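Local coordinates for regulatory protein SWI6 (Saccharomyces cerevisiae, PDB 2XFV), which acts as the shared regulatory subunit of the SBF and MBF complexes, with SWI4 or MBP1, in cell-cycle-dependent transcription, and is represented by its amino-terminal domain, at the interface of chains A and B. Residues are numbered along the deposited sequence; one frame, centred on the assembly and turned at random. Chains: chain A/B, Regulatory protein SWI6.

Contact 1: the interface of chains A and B. Residues chain A 84, 87-88; chain B 100-101.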
ATOM      1  N   GLU A  84      -7.349  -7.537   3.129  1.00 16.82           N
ATOM      2  CA  GLU A  84      -5.884  -7.548   3.010  1.00 17.83           C
ATOM      3  C   GLU A  84      -5.417  -7.884   1.598  1.00 20.78           C
ATOM      4  O   GLU A  84      -4.409  -7.348   1.127  1.00 19.89           O
ATOM      5  CB  GLU A  84      -5.255  -8.488   4.039  1.00 19.14           C
ATOM      6  CG  GLU A  84      -5.251  -7.859   5.430  1.00 22.19           C
ATOM      7  CD  GLU A  84      -4.511  -8.674   6.470  1.00 35.55           C
ATOM      8  OE1 GLU A  84      -3.576  -9.434   6.105  1.00 30.55           O
ATOM      9  OE2 GLU A  84      -4.860  -8.524   7.662  1.00 31.65           O
ATOM     10  N   LEU A  87      -5.832  -4.800  -0.523  1.00 16.19           N
ATOM     11  CA  LEU A  87      -4.672  -3.911  -0.331  1.00 18.38           C
ATOM     12  C   LEU A  87      -3.415  -4.432  -1.045  1.00 19.80           C
ATOM     13  O   LEU A  87      -2.676  -3.663  -1.675  1.00 18.26           O
ATOM     14  CB  LEU A  87      -4.398  -3.677   1.164  1.00 18.22           C
ATOM     15  CG  LEU A  87      -5.487  -2.864   1.884  1.00 23.47           C
ATOM     16  CD1 LEU A  87      -5.521  -3.142   3.392  1.00 22.39           C
ATOM     17  CD2 LEU A  87      -5.306  -1.378   1.610  1.00 23.96           C
ATOM     18  N   GLN A  88      -3.173  -5.734  -0.957  1.00 17.51           N
ATOM     19  CA  GLN A  88      -2.043  -6.331  -1.662  1.00 18.13           C
ATOM     20  C   GLN A  88      -2.091  -6.098  -3.169  1.00 19.80           C
ATOM     21  O   GLN A  88      -1.062  -5.787  -3.785  1.00 17.98           O
ATOM     22  CB  GLN A  88      -1.980  -7.834  -1.387  1.00 19.60           C
ATOM     23  CG  GLN A  88      -1.412  -8.183  -0.037  1.00 24.46           C
ATOM     24  CD  GLN A  88      -1.428  -9.670   0.191  1.00 29.41           C
ATOM     25  OE1 GLN A  88      -2.414 -10.338  -0.118  1.00 25.88           O
ATOM     26  NE2 GLN A  88      -0.331 -10.205   0.719  1.00 24.84           N
TER
ATOM     27  N   GLN B 100       0.034  -4.328   6.003  1.00 28.44           N
ATOM     28  CA  GLN B 100      -1.216  -4.684   5.303  1.00 26.18           C
ATOM     29  C   GLN B 100      -2.413  -4.670   6.239  1.00 30.93           C
ATOM     30  O   GLN B 100      -3.536  -4.342   5.838  1.00 30.46           O
ATOM     31  CB  GLN B 100      -1.170  -6.129   4.799  1.00 37.58           C
ATOM     32  CG  GLN B 100      -0.415  -6.403   3.534  1.00 44.23           C
ATOM     33  CD  GLN B 100      -0.259  -7.894   3.325  1.00 40.17           C
ATOM     34  OE1 GLN B 100       0.547  -8.338   2.510  1.00 58.67           O
ATOM     35  NE2 GLN B 100      -1.027  -8.682   4.083  1.00 38.69           N
ATOM     36  N   ASP B 101      -2.181  -5.103   7.471  1.00 32.92           N
ATOM     37  CA  ASP B 101      -3.276  -5.288   8.415  1.00 35.81           C
ATOM     38  C   ASP B 101      -3.582  -4.009   9.197  1.00 33.20           C
ATOM     39  O   ASP B 101      -4.323  -4.047  10.153  1.00 30.99           O
ATOM     40  CB  ASP B 101      -3.006  -6.484   9.360  1.00 31.37           C
ATOM     41  CG  ASP B 101      -1.837  -6.249  10.307  1.00 37.86           C
ATOM     42  OD1 ASP B 101      -1.245  -5.156  10.283  1.00 32.69           O
ATOM     43  OD2 ASP B 101      -1.505  -7.172  11.084  1.00 41.94           O
TER
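The amide nitrogen NE2 of A:Gln88 gives a hydrogen bond of 2.7 Å to the amide oxygen OE1 of B:Gln100, an example of two glutamine side chains that cross obliquely, bonded through their amides. The bond is short but far from straight, 126° at the hydrogen. The acceptor lies well off the amide plane of A:Gln88; with their planes 68° apart the two amides are steeply inclined, and the nitrogen of one comes down from above the carbonyl plane of the other rather than forming a flat pair. Next to the bond, CG of A:Gln88 packs against the amide carbon CD of B:Gln100 at 3.6 Å. B:Gln100 reaches this place as an extended chain, its CG anti to the carbonyl carbon (chi1 -80°), and it crosses A:Glu84 at nearly a right angle. Its NE2 faces the carboxylate oxygen OE1 of A:Glu84 in a weak hydrogen bond of 3.3 Å, so that one amide addresses two side chains of the same helix. Were B:Gln100 replaced by alanine, A:Gln88 NE2 would probably lose this acceptor and a gap would open between A:Glu84 and A:Gln88. The backbone of B:Gln100 also takes part, its carbonyl O lying 3.4 Å from the methyl CD1 of A:Leu87. Alongside, the A:Glu84 carboxylate carbon CD rests 3.9 Å from CB of B:Asp101; the two side chains run side by side in the same direction, their carboxylate planes nearly perpendicular. The three chain A residues lie on one face of helix 83-92, against which chain B lays the start of its 3-10 helix 100-102.

Contact 2: the interface of chains A and B. Residues chain A 3-5, 21, 28, 102; chain B 105-107.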
ATOM      1  N   GLU A   3     -20.813  -0.496  -0.269  1.00 16.13           N
ATOM      2  CA  GLU A   3     -20.131   0.797  -0.243  1.00 19.04           C
ATOM      3  C   GLU A   3     -19.230   0.804  -1.459  1.00 21.25           C
ATOM      4  O   GLU A   3     -18.655  -0.222  -1.810  1.00 22.91           O
ATOM      5  CB  GLU A   3     -19.276   0.920   1.027  1.00 18.57           C
ATOM      6  CG  GLU A   3     -20.100   0.927   2.316  1.00 23.12           C
ATOM      7  CD  GLU A   3     -19.261   0.736   3.581  1.00 32.53           C
ATOM      8  OE1 GLU A   3     -18.028   0.545   3.493  1.00 25.54           O
ATOM      9  OE2 GLU A   3     -19.851   0.772   4.676  1.00 31.76           O
ATOM     10  N   GLU A   4     -19.079   1.948  -2.109  1.00 16.90           N
ATOM     11  CA  GLU A   4     -18.365   1.918  -3.376  1.00 17.54           C
ATOM     12  C   GLU A   4     -17.549   3.180  -3.657  1.00 20.84           C
ATOM     13  O   GLU A   4     -17.990   4.282  -3.359  1.00 20.73           O
ATOM     14  CB  GLU A   4     -19.386   1.682  -4.488  1.00 23.82           C
ATOM     15  CG  GLU A   4     -18.792   1.286  -5.802  1.00 31.79           C
ATOM     16  CD  GLU A   4     -19.836   0.712  -6.736  1.00 35.31           C
ATOM     17  OE1 GLU A   4     -20.092  -0.507  -6.657  1.00 25.84           O
ATOM     18  OE2 GLU A   4     -20.401   1.481  -7.540  1.00 33.12           O
ATOM     19  N   VAL A   5     -16.354   2.996  -4.212  1.00 18.12           N
ATOM     20  CA  VAL A   5     -15.562   4.117  -4.707  0.63 22.45           C
ATOM     21  C   VAL A   5     -15.000   3.732  -6.070  1.00 18.31           C
ATOM     22  O   VAL A   5     -14.589   2.594  -6.287  1.00 19.73           O
ATOM     23  CB  VAL A   5     -14.407   4.494  -3.745  0.63 26.69           C
ATOM     24  CG1 VAL A   5     -13.493   3.306  -3.515  0.63 21.22           C
ATOM     25  CG2 VAL A   5     -13.618   5.677  -4.292  0.63 30.01           C
ATOM     26  N   ARG A  21     -17.393  -2.753  -1.597  1.00 17.32           N
ATOM     27  CA  ARG A  21     -17.250  -3.454  -0.312  1.00 15.71           C
ATOM     28  C   ARG A  21     -18.619  -3.831   0.281  1.00 16.49           C
ATOM     29  O   ARG A  21     -19.546  -3.026   0.255  1.00 18.15           O
ATOM     30  CB  ARG A  21     -16.489  -2.565   0.697  1.00 17.61           C
ATOM     31  CG  ARG A  21     -15.901  -3.333   1.904  1.00 20.08           C
ATOM     32  CD  ARG A  21     -15.210  -2.396   2.923  1.00 21.30           C
ATOM     33  NE  ARG A  21     -16.207  -1.742   3.764  1.00 28.64           N
ATOM     34  CZ  ARG A  21     -16.497  -2.098   5.012  1.00 26.26           C
ATOM     35  NH1 ARG A  21     -17.445  -1.449   5.679  1.00 19.60           N
ATOM     36  NH2 ARG A  21     -15.847  -3.097   5.598  1.00 25.19           N
ATOM     37  N   PHE A  28     -14.461  -7.437  -0.735  1.00 14.30           N
ATOM     38  CA  PHE A  28     -14.556  -6.601  -1.943  1.00 13.41           C
ATOM     39  C   PHE A  28     -14.872  -7.467  -3.156  1.00 15.58           C
ATOM     40  O   PHE A  28     -14.394  -8.586  -3.256  1.00 13.68           O
ATOM     41  CB  PHE A  28     -13.216  -5.883  -2.194  1.00 13.52           C
ATOM     42  CG  PHE A  28     -12.902  -4.813  -1.184  1.00 16.97           C
ATOM     43  CD1 PHE A  28     -13.189  -3.481  -1.463  1.00 17.28           C
ATOM     44  CD2 PHE A  28     -12.337  -5.141   0.043  1.00 18.10           C
ATOM     45  CE1 PHE A  28     -12.894  -2.481  -0.536  1.00 18.05           C
ATOM     46  CE2 PHE A  28     -12.060  -4.160   0.982  1.00 17.66           C
ATOM     47  CZ  PHE A  28     -12.332  -2.829   0.697  1.00 18.23           C
ATOM     48  N   ALA A 102      -9.541   6.669   0.330  1.00 22.79           N
ATOM     49  CA  ALA A 102     -10.541   5.660   0.674  1.00 27.46           C
ATOM     50  C   ALA A 102     -10.077   4.720   1.787  1.00 32.11           C
ATOM     51  O   ALA A 102     -10.813   3.817   2.191  1.00 27.53           O
ATOM     52  CB  ALA A 102     -10.946   4.856  -0.569  1.00 29.34           C
TER
ATOM     53  N   PHE B 105     -11.067   0.460   5.198  1.00 26.61           N
ATOM     54  CA  PHE B 105     -11.769   1.169   4.133  1.00 22.84           C
ATOM     55  C   PHE B 105     -12.678   2.219   4.744  1.00 28.02           C
ATOM     56  O   PHE B 105     -13.364   1.953   5.724  1.00 32.97           O
ATOM     57  CB  PHE B 105     -12.620   0.169   3.329  1.00 24.02           C
ATOM     58  CG  PHE B 105     -13.308   0.765   2.112  1.00 25.30           C
ATOM     59  CD1 PHE B 105     -12.615   0.932   0.913  1.00 27.78           C
ATOM     60  CD2 PHE B 105     -14.650   1.109   2.156  1.00 30.71           C
ATOM     61  CE1 PHE B 105     -13.254   1.454  -0.210  1.00 27.04           C
ATOM     62  CE2 PHE B 105     -15.290   1.635   1.042  1.00 34.76           C
ATOM     63  CZ  PHE B 105     -14.591   1.798  -0.143  1.00 32.43           C
ATOM     64  N   GLU B 106     -12.686   3.408   4.153  1.00 26.66           N
ATOM     65  CA  GLU B 106     -13.595   4.470   4.577  1.00 41.07           C
ATOM     66  C   GLU B 106     -14.217   5.088   3.332  1.00 36.44           C
ATOM     67  O   GLU B 106     -13.522   5.721   2.544  1.00 38.05           O
ATOM     68  CB  GLU B 106     -12.825   5.536   5.362  1.00 52.02           C
ATOM     69  CG  GLU B 106     -13.685   6.614   6.008  1.00 74.05           C
ATOM     70  CD  GLU B 106     -14.326   6.160   7.310  1.00 91.65           C
ATOM     71  OE1 GLU B 106     -14.707   4.972   7.410  1.00 95.51           O
ATOM     72  OE2 GLU B 106     -14.455   6.996   8.233  1.00 98.05           O
ATOM     73  N   GLU B 107     -15.513   4.888   3.130  1.00 37.73           N
ATOM     74  CA  GLU B 107     -16.182   5.469   1.964  1.00 44.50           C
ATOM     75  C   GLU B 107     -16.110   7.001   1.992  1.00 47.75           C
ATOM     76  O   GLU B 107     -16.654   7.635   2.895  1.00 49.07           O
ATOM     77  CB  GLU B 107     -17.639   4.996   1.883  1.00 48.79           C
ATOM     78  CG  GLU B 107     -18.278   5.184   0.512  1.00 50.36           C
ATOM     79  CD  GLU B 107     -19.722   4.704   0.464  1.00 59.75           C
ATOM     80  OE1 GLU B 107     -20.378   4.669   1.529  1.00 59.10           O
ATOM     81  OE2 GLU B 107     -20.201   4.363  -0.641  1.00 56.11           O
TER
HETATM   82  O   HOH W   1     -16.897   2.825   5.124  1.00 47.57           O
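A carboxy-terminal segment of one Swi6 amino-terminal domain is laid across its neighbour here, an interface of insertion that ties the two copies of the deposited assembly together, though this pairing may not be the biological one. The domain belongs to the Swi6 N-terminal family; B:Phe105, at the end of strand 103-105, is the inserted side chain. Its CG is anti to the backbone N (chi1 -175°), which directs the ring between strands 2-9 and 28-29 of chain A. A:Phe28 presents its edge to a face of this ring, CE1 lying 3.7 Å from CD1 of B:Phe105, with the planes 77° apart. The aliphatic stretch of A:Arg21 slides past in the opposite direction, placing CD 3.6 Å from CD2 of B:Phe105, while CG1 of A:Val5 touches the far rim at CE1.

A:Arg21 is itself steadied by A:Glu3. NE and NH1 both converge on the carboxylate oxygen OE1 of A:Glu3, from the same face of its plane, and NE forms the salt bridge at 2.9 Å. This side-on grip is likely to limit rotation of the guanidinium group and to offset the acidic charge beside the aromatic ring. The same OE1 contacts a water that also meets the backbone N of B:Glu107, carrying the pairing over to chain B.

Two bonds that use backbone N-H groups hold the segment just beyond B:Phe105, one between main chains and one to a side chain. The backbone N of B:Glu106 donates to the carbonyl O of A:Ala102 at 2.7 Å, nearly straight at 174° although the donor stands above the carbonyl plane. Further along, the backbone N of A:Glu4 donates to the carboxylate OE2 of B:Glu107 at 3.0 Å, approaching from above the carboxylate plane; B:Glu106 and B:Glu107 are both poorly ordered, which makes their positions less certain.

Contact 1 and contact 2 lie about 14 Å apart, measured between the centres of their C-alpha atoms, and are joined on chain B by one short stretch: the 3-10 helix 100-102 serves contact 1 and strand 103-105 runs straight into contact 2. Chain A receives this stretch first on helix 83-92 and then on strands 2-9, 15-22 and 28-29. The equivalent 3-10 helix of chain A also appears, as an acceptor in contact 2, so one element has different partners in the two settings. Polar side chains dominate the first contact and an aromatic anchor the second, together fastening one carboxy-terminal segment along the neighbouring domain.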